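Phospholyase (Arthrobacter aurescens, PDB 5G4I) is a pyridoxal-phosphate-dependent phospholyase of the class III transaminase family, probably splitting phosphate from a phosphorylated amine such as ethanolamine phosphate. Local coordinates at residues L92-R95 / V96-A100; L141-D144 / F145-H148; D300-G303 / R304-F308; D330-L334 / M335-D339; I391-M394 / R395-V399. All blocks are in the same frame, centred on the assembly; numbering follows the deposited sequence.

Interaction 1: L92-R95 / V96-A100; sequences LNSR and VVEYA
The guanidinium of Arg95 meets the carboxylate of Glu98 at its edge: OE1 lies close to the guanidinium plane, and NE of Arg95 donates to OE1 of Glu98 over 3.1 Å in a salt bridge. The two planes are turned 50° apart, and OE1 is approached on its syn side, 30° out of the carboxylate plane. The other oxygen is met differently. Ser94 OG comes at Glu98 OE2 from above that plane and donates to it at 3.2 Å, so each carboxylate oxygen holds one partner from the preceding turn. Arg95 reaches its mate by folding: CG sits anti to the carbonyl carbon (chi1 -52°) and the chain bends again at chi2 and chi3, which brings NE back alongside the helix. Its NH1 goes on to Gln81. A glutamine in place of Glu98 would probably cost the salt bridge, leaving NE of Arg95 without its charged mate. Along the backbone, Glu98 N donates to Ser94 O at 3.0 Å, and Tyr99 N to Arg95 O at 2.9 Å. Val97 and Ala100 pack on Arg22 and Thr26 of the second subunit, while Val96 and Tyr99 rest on Leu116. This is an i to i+3 salt bridge joined by an i to i+4 side-chain hydrogen bond, laid along the first turns of helix 94-104 at the dimer interface.

Interaction 2: L141-D144 / F145-H148; sequences LVSD and FSYH. With PLP (pyridoxal-5'-phosphate), chain C.
Ser143 O takes two hydroxyl partners: Ser146 OG donates to it at 3.0 Å from above the carbonyl plane, and Thr159 OG1 is also hydrogen-bonded to it. The Ser146 hydroxyl can reach back because it sits between its own backbone N and carbonyl carbon (chi1 52°). The side chain of Ser143 works on the same bend. Its OG accepts from Phe145 N at 3.0 Å with a fairly straight N-H, and it also binds Glu224 OE2, so one buried hydroxyl ties the turn to a neighbouring loop. Strand 140-143 ends here, one of the parallel strands in the seven-stranded mixed sheet of the large domain of this fold type I enzyme, and the chain leaving it carries Tyr147 and His148 into the cofactor pocket. Asp144 marks the exit, its OD2 in a salt bridge with Arg175. A water bridges the end of the strand to the pocket: Ser143 N donates to it at 3.0 Å, and His148 NE2 lies 2.9 Å from it, with the water near the plane of the imidazole, at its edge. ND1 of the same ring is hydrogen-bonded to Asp251, another pocket residue, so both ring nitrogens have partners, which probably restrains the ring's rotation. Val142 slides past it in the opposite direction, CG1 coming 4.2 Å from His148 CD2. On the cofactor side, His148 O, which accepts from Asn124 ND2, stands 3.2 Å from C6 of the pyridoxal phosphate.

Interaction 3: D300-G303 / R304-F308; sequences DEFG and RHNMF
Phe302 lies at the tight side of this helix end, with Asn306 over one face of its ring and Phe308 near its edge. Asn306 ND2 sits 3.5 Å above the ring plane, displaced toward the rim, and donates to Phe302 O at 3.0 Å. That bond is almost straight, runs in the carbonyl plane onto a lone pair, and lies in the amide plane, so the amide is held over the ring, its plane tilted 28° from it. ND2 is shared with Gln133 OE1, and OD1 is bound by His164 N of the second subunit, so the whole amide is satisfied. Phe302 turns its edge to the face of Phe308 in an offset edge-to-face pair, centroids 5.8 Å apart and planes at 60°. With an alanine in place of Phe302 the space between Ile130 and Phe308 would probably be left as a gap, and the Asn306 amide would lose the ring it lies over. The solvent side, by contrast, belongs to Arg304, which lays its guanidinium over Glu301 CA and turns toward Asp300 OD2, but that ion pair is modelled too short, so its detail is doubtful. His305 is packed against the second subunit, where its ring meets His164, and rests one face over Glu301 O, 3.3 Å from the ring plane. Helix 296-305 ends here: Asn306 is the first residue to leave helical angles, Met307 centres an inverse gamma turn, and the chain runs on along the dimer interface toward Thr311, which binds the second subunit's cofactor.

Interaction 4: D330-L334 / M335-D339; sequences DQEDL and MAKAD
Lys337 reaches back across a helix-to-helix junction to Glu332 O, where a Schellman motif closes helix 316-331 and helix 334-355 begins at once. Its CG stands anti to the carbonyl carbon (chi1 -74°) and the rest of the chain is fully extended, so the aliphatic part runs past Asp333 O and the ammonium arrives at the carbonyl: NZ donates to Glu332 O at 2.8 Å. The carboxylate of Glu332, on a bent chain, stays beyond salt-bridge range, OE1 being 4.5 Å from NZ of Lys337. Asp333 turns the corner with positive phi (57°), and its N donates to Asp330 O. The buried Leu334 side chain packs on Leu417 and Val418. Regular helix pairing starts straight after the corner, Lys337 N donating to Asp333 O at 3.1 Å. Asp333 occupies the N-cap position of the next helix but makes no capping bond itself. With CG roughly anti to the backbone N (chi1 -153°), its OD1 lies over the methyl of Ala336, 3.5 Å from CB, and also bonds a buffer molecule, probably from the crystallisation liquor. Instead a water links the two residues: it donates to Asp333 OD1 at 2.7 Å and accepts from Ala336 N at 2.9 Å.

Interaction 5: I391-M394 / R395-V399; sequences IEDM and RERGV
Glu392 and Arg395 lie side by side and point the same way, the carboxylate and guanidinium planes 60° apart. The arginine grips side-on, with two nitrogens on one oxygen: NH2 donates to Glu392 OE1 at 2.8 Å, meeting it nearly end-on, and NE donates to the same atom at 3.0 Å from the syn side. Both bonds stay near the guanidinium plane, while one face of the group passes over Glu392 O. A third nitrogen is used too, since NH1 reaches Glu396 OE2 at 2.9 Å from above that carboxylate's plane. One arginine thus links two acids in a network, and Glu392 OE2 adds Lys388, so the positive charge would probably temper the repulsion between the two glutamates. Asp393 and Arg397 cross instead, their planes 75° apart. NE of Arg397 donates to Asp393 OD2 at 2.9 Å exactly in the guanidinium plane; an extended chain from CG to NE delivers it there. OD2 also binds Ser434, and a water accepting from Arg397 NH2 gives it a further, weak bond. Met394 and Val399 lie side by side, pointing the same way: Met394, bent at chi2 and chi3, brings CE to within 3.9 Å of Val399 CG1. A water joins Ile391 O to Val399 O. Val399 N donates to Met394 O at 2.9 Å and Gly398 N to Arg395 O; round the positive phi of Gly398 (91°), which calls for glycine, the two bonds make the Schellman motif ending helix 384-396, whose chain then enters strand 399-404 against helix 421-436.

The five contacts follow one another along the chain without touching. Interaction 2 belongs to the cofactor pocket. Interactions 1 and 3 both meet the second subunit, their centres about 21 Å apart. In interaction 3 the Phe308 side chain is about 8 Å from a bound pyridoxal phosphate; in interaction 1, that of Tyr99 is about 13 Å from one. Interactions 4 and 5 are remote from the annotated sites, their centres about 28 Å apart, and both hold a Schellman motif. Interactions 3 and 5 are the most widely separated pair, about 50 Å between centres.

Interaction 1: L92-R95 / V96-A100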
# COMPACT_ATOMS: atom_id res chain seq x y z
N LEU A 92 0.89 20.92 -7.35
CA LEU A 92 -0.46 21.23 -6.90
C LEU A 92 -1.50 20.72 -7.88
O LEU A 92 -1.25 20.72 -9.13
CB LEU A 92 -0.68 22.76 -6.71
CG LEU A 92 0.03 23.43 -5.57
CD1 LEU A 92 -0.22 24.94 -5.68
CD2 LEU A 92 -0.56 22.96 -4.23
N ASN A 93 -2.64 20.28 -7.39
CA ASN A 93 -3.77 19.80 -8.24
C ASN A 93 -5.02 19.87 -7.32
O ASN A 93 -4.97 19.49 -6.12
CB ASN A 93 -3.57 18.44 -8.85
CG ASN A 93 -4.67 18.02 -9.84
OD1 ASN A 93 -4.58 18.32 -11.13
ND2 ASN A 93 -5.71 17.45 -9.35
N SER A 94 -6.16 20.29 -7.88
CA SER A 94 -7.34 20.53 -7.07
C SER A 94 -8.04 19.25 -6.56
O SER A 94 -8.75 19.30 -5.53
CB SER A 94 -8.40 21.42 -7.74
OG SER A 94 -8.95 20.78 -8.81
N ARG A 95 -7.96 18.14 -7.28
CA ARG A 95 -8.80 16.97 -6.93
C ARG A 95 -8.50 16.41 -5.53
O ARG A 95 -9.47 16.07 -4.78
CB ARG A 95 -8.71 15.79 -7.96
CG ARG A 95 -8.95 16.15 -9.43
CD ARG A 95 -10.24 16.89 -9.77
NE ARG A 95 -11.45 16.31 -9.25
CZ ARG A 95 -12.16 15.32 -9.82
NH1 ARG A 95 -11.69 14.67 -10.87
NH2 ARG A 95 -13.32 14.89 -9.28
N VAL A 96 -7.22 16.30 -5.16
CA VAL A 96 -6.89 15.80 -3.81
C VAL A 96 -7.42 16.72 -2.69
O VAL A 96 -7.83 16.25 -1.63
CB VAL A 96 -5.38 15.48 -3.62
CG1 VAL A 96 -4.51 16.73 -3.76
CG2 VAL A 96 -5.14 14.72 -2.30
N VAL A 97 -7.37 18.03 -2.98
CA VAL A 97 -7.87 18.98 -1.97
C VAL A 97 -9.38 18.88 -1.82
O VAL A 97 -9.93 18.90 -0.70
CB VAL A 97 -7.40 20.42 -2.34
CG1 VAL A 97 -7.92 21.45 -1.30
CG2 VAL A 97 -5.90 20.44 -2.29
N GLU A 98 -10.10 18.81 -2.95
CA GLU A 98 -11.53 18.63 -2.96
C GLU A 98 -11.93 17.34 -2.18
O GLU A 98 -12.86 17.33 -1.35
CB GLU A 98 -12.10 18.52 -4.36
CG GLU A 98 -11.98 19.80 -5.15
CD GLU A 98 -12.06 19.59 -6.69
OE1 GLU A 98 -12.41 18.45 -7.20
OE2 GLU A 98 -11.76 20.64 -7.37
N TYR A 99 -11.22 16.25 -2.46
CA TYR A 99 -11.51 15.00 -1.72
C TYR A 99 -11.18 15.12 -0.21
O TYR A 99 -12.03 14.66 0.58
CB TYR A 99 -10.74 13.79 -2.34
CG TYR A 99 -11.06 12.48 -1.68
CD1 TYR A 99 -12.37 12.08 -1.37
CD2 TYR A 99 -10.05 11.64 -1.31
CE1 TYR A 99 -12.66 10.89 -0.69
CE2 TYR A 99 -10.32 10.36 -0.73
CZ TYR A 99 -11.63 10.02 -0.42
OH TYR A 99 -11.94 8.80 0.23
N ALA A 100 -10.04 15.69 0.16
CA ALA A 100 -9.70 15.87 1.55
C ALA A 100 -10.77 16.71 2.27
O ALA A 100 -11.17 16.39 3.38
CB ALA A 100 -8.31 16.52 1.71

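Interaction 2: L141-D144 / F145-H148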
# COMPACT_ATOMS: atom_id res chain seq x y z
N LEU A 141 -1.89 -2.42 22.91
CA LEU A 141 -3.05 -3.19 23.38
C LEU A 141 -3.97 -3.49 22.20
O LEU A 141 -4.37 -2.54 21.49
CB LEU A 141 -3.82 -2.36 24.44
CG LEU A 141 -3.09 -2.04 25.75
CD1 LEU A 141 -3.95 -1.10 26.59
CD2 LEU A 141 -2.73 -3.22 26.57
N VAL A 142 -4.24 -4.76 21.98
CA VAL A 142 -5.14 -5.22 20.93
C VAL A 142 -6.09 -6.27 21.50
O VAL A 142 -5.83 -6.84 22.61
CB VAL A 142 -4.47 -5.86 19.70
CG1 VAL A 142 -3.91 -4.80 18.76
CG2 VAL A 142 -3.44 -6.93 20.11
N SER A 143 -7.19 -6.68 20.81
CA SER A 143 -7.94 -7.83 21.26
C SER A 143 -7.19 -9.16 21.01
O SER A 143 -6.30 -9.21 20.13
CB SER A 143 -9.31 -7.91 20.51
OG SER A 143 -9.24 -8.79 19.45
N ASP A 144 -7.59 -10.19 21.76
CA ASP A 144 -7.05 -11.54 21.60
C ASP A 144 -7.59 -12.32 20.43
O ASP A 144 -7.17 -13.48 20.26
CB ASP A 144 -7.19 -12.34 22.89
CG ASP A 144 -8.58 -12.74 23.22
OD1 ASP A 144 -9.58 -12.50 22.50
OD2 ASP A 144 -8.71 -13.26 24.40
N PHE A 145 -8.37 -11.71 19.50
CA PHE A 145 -8.70 -12.40 18.23
C PHE A 145 -8.98 -11.31 17.16
O PHE A 145 -10.12 -11.10 16.73
CB PHE A 145 -9.84 -13.43 18.41
CG PHE A 145 -9.77 -14.54 17.37
CD1 PHE A 145 -8.85 -15.53 17.51
CD2 PHE A 145 -10.56 -14.47 16.24
CE1 PHE A 145 -8.73 -16.55 16.54
CE2 PHE A 145 -10.45 -15.57 15.29
CZ PHE A 145 -9.55 -16.48 15.48
N SER A 146 -7.89 -10.63 16.78
CA SER A 146 -7.98 -9.46 15.86
C SER A 146 -7.04 -9.56 14.68
O SER A 146 -6.07 -10.34 14.67
CB SER A 146 -7.73 -8.15 16.61
OG SER A 146 -6.56 -8.16 17.34
N TYR A 147 -7.31 -8.72 13.67
CA TYR A 147 -6.47 -8.64 12.47
C TYR A 147 -6.51 -7.20 11.90
O TYR A 147 -7.59 -6.67 11.60
CB TYR A 147 -6.87 -9.66 11.39
CG TYR A 147 -6.07 -9.50 10.11
CD1 TYR A 147 -4.75 -9.87 10.04
CD2 TYR A 147 -6.63 -8.88 8.97
CE1 TYR A 147 -3.97 -9.68 8.93
CE2 TYR A 147 -5.88 -8.74 7.80
CZ TYR A 147 -4.56 -9.12 7.77
OH TYR A 147 -3.79 -8.93 6.65
N HIS A 148 -5.33 -6.56 11.84
CA HIS A 148 -5.26 -5.15 11.40
C HIS A 148 -4.37 -4.90 10.18
O HIS A 148 -4.17 -3.78 9.71
CB HIS A 148 -4.79 -4.28 12.63
CG HIS A 148 -5.75 -4.31 13.76
ND1 HIS A 148 -6.96 -3.66 13.75
CD2 HIS A 148 -5.70 -4.94 14.98
CE1 HIS A 148 -7.60 -3.91 14.86
NE2 HIS A 148 -6.89 -4.71 15.61
N1 PLP C . -8.02 -3.81 9.38
C2 PLP C . -9.25 -4.35 9.24
C2A PLP C . -10.25 -4.24 10.36
C3 PLP C . -9.62 -5.06 7.99
O3 PLP C . -10.85 -5.62 7.82
C4 PLP C . -8.59 -5.14 6.92
C4A PLP C . -8.86 -5.83 5.64
C5 PLP C . -7.28 -4.50 7.20
C6 PLP C . -7.07 -3.87 8.42
C5A PLP C . -6.18 -4.54 6.17
O4P PLP C . -6.68 -4.06 4.92
P PLP C . -5.82 -4.24 3.57
O1P PLP C . -6.04 -5.68 3.19
O2P PLP C . -6.43 -3.24 2.62
O3P PLP C . -4.41 -3.91 3.99
O HOH W 1 -7.75 -5.05 18.37

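Interaction 3: D300-G303 / R304-F308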
# COMPACT_ATOMS: atom_id res chain seq x y z
N ASP A 300 1.23 17.91 12.25
CA ASP A 300 2.31 18.87 12.16
C ASP A 300 3.63 18.32 12.81
O ASP A 300 4.69 18.45 12.24
CB ASP A 300 1.90 20.16 12.92
CG ASP A 300 3.00 21.28 12.88
OD1 ASP A 300 3.23 21.76 11.82
OD2 ASP A 300 3.60 21.65 13.94
N GLU A 301 3.53 17.67 13.97
CA GLU A 301 4.66 17.10 14.65
C GLU A 301 5.39 16.07 13.77
O GLU A 301 6.60 16.03 13.63
CB GLU A 301 4.25 16.51 16.01
CG GLU A 301 5.36 15.76 16.70
CD GLU A 301 4.90 15.08 17.97
OE1 GLU A 301 3.79 14.59 18.06
OE2 GLU A 301 5.67 15.10 18.92
N PHE A 302 4.55 15.16 13.20
CA PHE A 302 5.17 14.07 12.41
C PHE A 302 5.87 14.63 11.16
O PHE A 302 6.98 14.15 10.80
CB PHE A 302 4.09 13.01 11.98
CG PHE A 302 4.63 11.74 11.34
CD1 PHE A 302 5.23 10.74 12.11
CD2 PHE A 302 4.52 11.54 9.92
CE1 PHE A 302 5.67 9.57 11.49
CE2 PHE A 302 5.00 10.38 9.35
CZ PHE A 302 5.57 9.43 10.10
N GLY A 303 5.26 15.60 10.50
CA GLY A 303 5.93 16.23 9.30
C GLY A 303 7.16 17.07 9.61
O GLY A 303 8.08 17.11 8.81
N ARG A 304 7.21 17.62 10.80
CA ARG A 304 8.45 18.34 11.21
C ARG A 304 9.60 17.35 11.44
O ARG A 304 10.77 17.76 11.31
CB ARG A 304 8.26 19.16 12.51
CG ARG A 304 7.40 20.41 12.36
CD ARG A 304 7.42 21.29 13.65
NE ARG A 304 7.33 20.58 14.94
CZ ARG A 304 6.21 20.36 15.64
NH1 ARG A 304 5.03 20.78 15.19
NH2 ARG A 304 6.25 19.70 16.81
N HIS A 305 9.31 16.13 11.86
CA HIS A 305 10.30 15.14 12.23
C HIS A 305 10.66 14.12 11.13
O HIS A 305 11.65 13.34 11.33
CB HIS A 305 9.78 14.34 13.46
CG HIS A 305 9.70 15.12 14.73
ND1 HIS A 305 8.96 14.66 15.81
CD2 HIS A 305 10.25 16.29 15.10
CE1 HIS A 305 9.09 15.54 16.80
NE2 HIS A 305 9.85 16.54 16.38
N ASN A 306 9.91 14.08 9.99
CA ASN A 306 10.16 13.08 8.95
C ASN A 306 9.82 13.64 7.60
O ASN A 306 8.79 14.31 7.44
CB ASN A 306 9.26 11.84 9.11
CG ASN A 306 9.37 11.18 10.51
OD1 ASN A 306 10.09 10.19 10.75
ND2 ASN A 306 8.53 11.69 11.43
N MET A 307 10.65 13.34 6.59
CA MET A 307 10.35 13.67 5.20
C MET A 307 9.44 12.56 4.61
O MET A 307 9.82 11.70 3.81
CB MET A 307 11.64 13.90 4.37
CG MET A 307 11.38 14.30 2.93
SD MET A 307 9.85 15.10 2.35
CE MET A 307 9.74 13.84 1.05
N PHE A 308 8.20 12.55 5.10
CA PHE A 308 7.23 11.48 4.78
C PHE A 308 6.59 11.72 3.41
O PHE A 308 6.02 12.80 3.16
CB PHE A 308 6.13 11.36 5.88
CG PHE A 308 5.12 10.26 5.57
CD1 PHE A 308 5.46 8.94 5.76
CD2 PHE A 308 3.89 10.58 4.99
CE1 PHE A 308 4.56 7.91 5.36
CE2 PHE A 308 3.02 9.57 4.56
CZ PHE A 308 3.38 8.28 4.75

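Interaction 4: D330-L334 / M335-D339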
# COMPACT_ATOMS: atom_id res chain seq x y z
N ASP A 330 -24.09 9.92 -0.48
CA ASP A 330 -24.87 11.07 -0.01
C ASP A 330 -26.18 11.16 -0.86
O ASP A 330 -27.29 11.32 -0.27
CB ASP A 330 -24.03 12.36 -0.09
CG ASP A 330 -22.93 12.48 1.03
OD1 ASP A 330 -22.86 11.70 1.96
OD2 ASP A 330 -22.11 13.46 0.82
N GLN A 331 -26.05 11.21 -2.20
CA GLN A 331 -27.24 11.42 -3.09
C GLN A 331 -28.28 10.38 -2.91
O GLN A 331 -29.51 10.68 -2.95
CB GLN A 331 -26.75 11.38 -4.54
CG GLN A 331 -26.02 12.66 -4.96
CD GLN A 331 -25.49 12.59 -6.41
OE1 GLN A 331 -25.06 13.61 -6.96
NE2 GLN A 331 -25.49 11.38 -7.03
N GLU A 332 -27.88 9.10 -2.68
CA GLU A 332 -28.80 7.99 -2.54
C GLU A 332 -29.23 7.66 -1.14
O GLU A 332 -29.95 6.70 -0.85
CB GLU A 332 -28.26 6.77 -3.31
CG GLU A 332 -28.00 6.96 -4.81
CD GLU A 332 -29.30 7.41 -5.58
OE1 GLU A 332 -30.36 6.89 -5.25
OE2 GLU A 332 -29.18 8.32 -6.39
N ASP A 333 -28.79 8.54 -0.16
CA ASP A 333 -29.21 8.42 1.22
C ASP A 333 -28.89 7.05 1.84
O ASP A 333 -29.63 6.52 2.70
CB ASP A 333 -30.77 8.73 1.35
CG ASP A 333 -31.15 9.23 2.65
OD1 ASP A 333 -30.36 9.70 3.51
OD2 ASP A 333 -32.40 9.28 2.81
N LEU A 334 -27.73 6.48 1.47
CA LEU A 334 -27.45 5.09 1.85
C LEU A 334 -27.25 4.83 3.33
O LEU A 334 -27.63 3.77 3.83
CB LEU A 334 -26.27 4.49 1.03
CG LEU A 334 -26.34 4.51 -0.47
CD1 LEU A 334 -25.10 3.87 -1.08
CD2 LEU A 334 -27.63 3.81 -0.96
N MET A 335 -26.62 5.77 4.07
CA MET A 335 -26.39 5.59 5.52
C MET A 335 -27.78 5.48 6.27
O MET A 335 -27.98 4.57 7.12
CB MET A 335 -25.45 6.65 6.13
CG MET A 335 -25.24 6.46 7.58
SD MET A 335 -24.08 7.67 8.28
CE MET A 335 -24.77 8.09 9.78
N ALA A 336 -28.68 6.49 6.01
CA ALA A 336 -29.98 6.44 6.66
C ALA A 336 -30.78 5.19 6.31
O ALA A 336 -31.46 4.59 7.18
CB ALA A 336 -30.76 7.72 6.37
N LYS A 337 -30.70 4.79 5.03
CA LYS A 337 -31.41 3.58 4.57
C LYS A 337 -30.86 2.37 5.32
O LYS A 337 -31.61 1.46 5.70
CB LYS A 337 -31.28 3.41 3.06
CG LYS A 337 -32.14 4.38 2.18
CD LYS A 337 -31.83 4.26 0.71
CE LYS A 337 -32.74 5.19 -0.11
NZ LYS A 337 -32.22 5.22 -1.52
N ALA A 338 -29.52 2.27 5.50
CA ALA A 338 -28.90 1.13 6.21
C ALA A 338 -29.37 1.11 7.71
O ALA A 338 -29.53 0.04 8.31
CB ALA A 338 -27.36 1.23 6.14
N ASP A 339 -29.52 2.29 8.35
CA ASP A 339 -30.01 2.33 9.71
C ASP A 339 -31.43 1.73 9.81
O ASP A 339 -31.70 0.84 10.65
CB ASP A 339 -30.04 3.79 10.20
CG ASP A 339 -30.29 3.93 11.64
OD1 ASP A 339 -29.64 3.38 12.56
OD2 ASP A 339 -31.29 4.68 11.94
O HOH W 2 -27.97 8.98 4.64

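Interaction 5: I391-M394 / R395-V399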
# COMPACT_ATOMS: atom_id res chain seq x y z
N ILE A 391 -23.23 -22.16 4.87
CA ILE A 391 -22.56 -21.31 3.84
C ILE A 391 -22.59 -21.93 2.42
O ILE A 391 -22.92 -21.26 1.44
CB ILE A 391 -21.10 -21.00 4.30
CG1 ILE A 391 -21.15 -20.09 5.50
CG2 ILE A 391 -20.25 -20.40 3.18
CD1 ILE A 391 -19.81 -20.01 6.28
N GLU A 392 -22.29 -23.26 2.34
CA GLU A 392 -22.35 -23.92 1.03
C GLU A 392 -23.79 -24.04 0.50
O GLU A 392 -24.03 -23.91 -0.73
CB GLU A 392 -21.65 -25.28 1.14
CG GLU A 392 -20.15 -25.20 1.40
CD GLU A 392 -19.28 -24.83 0.18
OE1 GLU A 392 -19.81 -24.80 -0.93
OE2 GLU A 392 -18.00 -24.74 0.40
N ASP A 393 -24.74 -24.36 1.42
CA ASP A 393 -26.13 -24.45 1.01
C ASP A 393 -26.72 -23.10 0.47
O ASP A 393 -27.40 -22.99 -0.54
CB ASP A 393 -27.02 -25.00 2.16
CG ASP A 393 -28.45 -25.25 1.70
OD1 ASP A 393 -28.64 -26.06 0.80
OD2 ASP A 393 -29.33 -24.63 2.20
N MET A 394 -26.34 -22.02 1.17
CA MET A 394 -26.77 -20.69 0.74
C MET A 394 -26.19 -20.34 -0.63
O MET A 394 -26.85 -19.80 -1.49
CB MET A 394 -26.32 -19.68 1.83
CG MET A 394 -27.24 -19.70 3.05
SD MET A 394 -28.93 -19.02 2.79
CE MET A 394 -28.62 -17.24 2.93
N ARG A 395 -24.90 -20.71 -0.89
CA ARG A 395 -24.34 -20.58 -2.25
C ARG A 395 -25.19 -21.30 -3.31
O ARG A 395 -25.48 -20.78 -4.35
CB ARG A 395 -22.85 -21.02 -2.30
CG ARG A 395 -22.20 -21.04 -3.67
CD ARG A 395 -20.88 -21.83 -3.81
NE ARG A 395 -20.98 -23.14 -3.15
CZ ARG A 395 -21.68 -24.19 -3.66
NH1 ARG A 395 -22.30 -24.13 -4.84
NH2 ARG A 395 -21.71 -25.31 -2.99
N GLU A 396 -25.52 -22.60 -2.99
CA GLU A 396 -26.37 -23.35 -3.93
C GLU A 396 -27.72 -22.68 -4.22
O GLU A 396 -28.17 -22.66 -5.35
CB GLU A 396 -26.58 -24.81 -3.45
CG GLU A 396 -25.35 -25.67 -3.66
CD GLU A 396 -25.11 -26.13 -5.13
OE1 GLU A 396 -26.07 -26.25 -5.97
OE2 GLU A 396 -23.95 -26.37 -5.48
N ARG A 397 -28.23 -22.00 -3.19
CA ARG A 397 -29.47 -21.20 -3.27
C ARG A 397 -29.32 -19.82 -3.93
O ARG A 397 -30.28 -19.10 -4.13
CB ARG A 397 -30.09 -21.05 -1.86
CG ARG A 397 -30.61 -22.37 -1.19
CD ARG A 397 -30.95 -22.18 0.26
NE ARG A 397 -31.58 -23.38 0.87
CZ ARG A 397 -32.86 -23.72 0.69
NH1 ARG A 397 -33.72 -22.95 0.03
NH2 ARG A 397 -33.29 -24.86 1.24
N GLY A 398 -28.10 -19.47 -4.31
CA GLY A 398 -27.86 -18.21 -4.99
C GLY A 398 -27.51 -17.04 -4.04
O GLY A 398 -27.79 -15.90 -4.45
N VAL A 399 -26.94 -17.32 -2.90
CA VAL A 399 -26.63 -16.20 -1.91
C VAL A 399 -25.20 -16.40 -1.40
O VAL A 399 -24.86 -17.45 -0.87
CB VAL A 399 -27.65 -16.11 -0.74
CG1 VAL A 399 -27.37 -14.84 0.12
CG2 VAL A 399 -29.10 -16.09 -1.27
O HOH W 3 -22.64 -18.55 0.52
O HOH W 4 -31.27 -26.87 2.14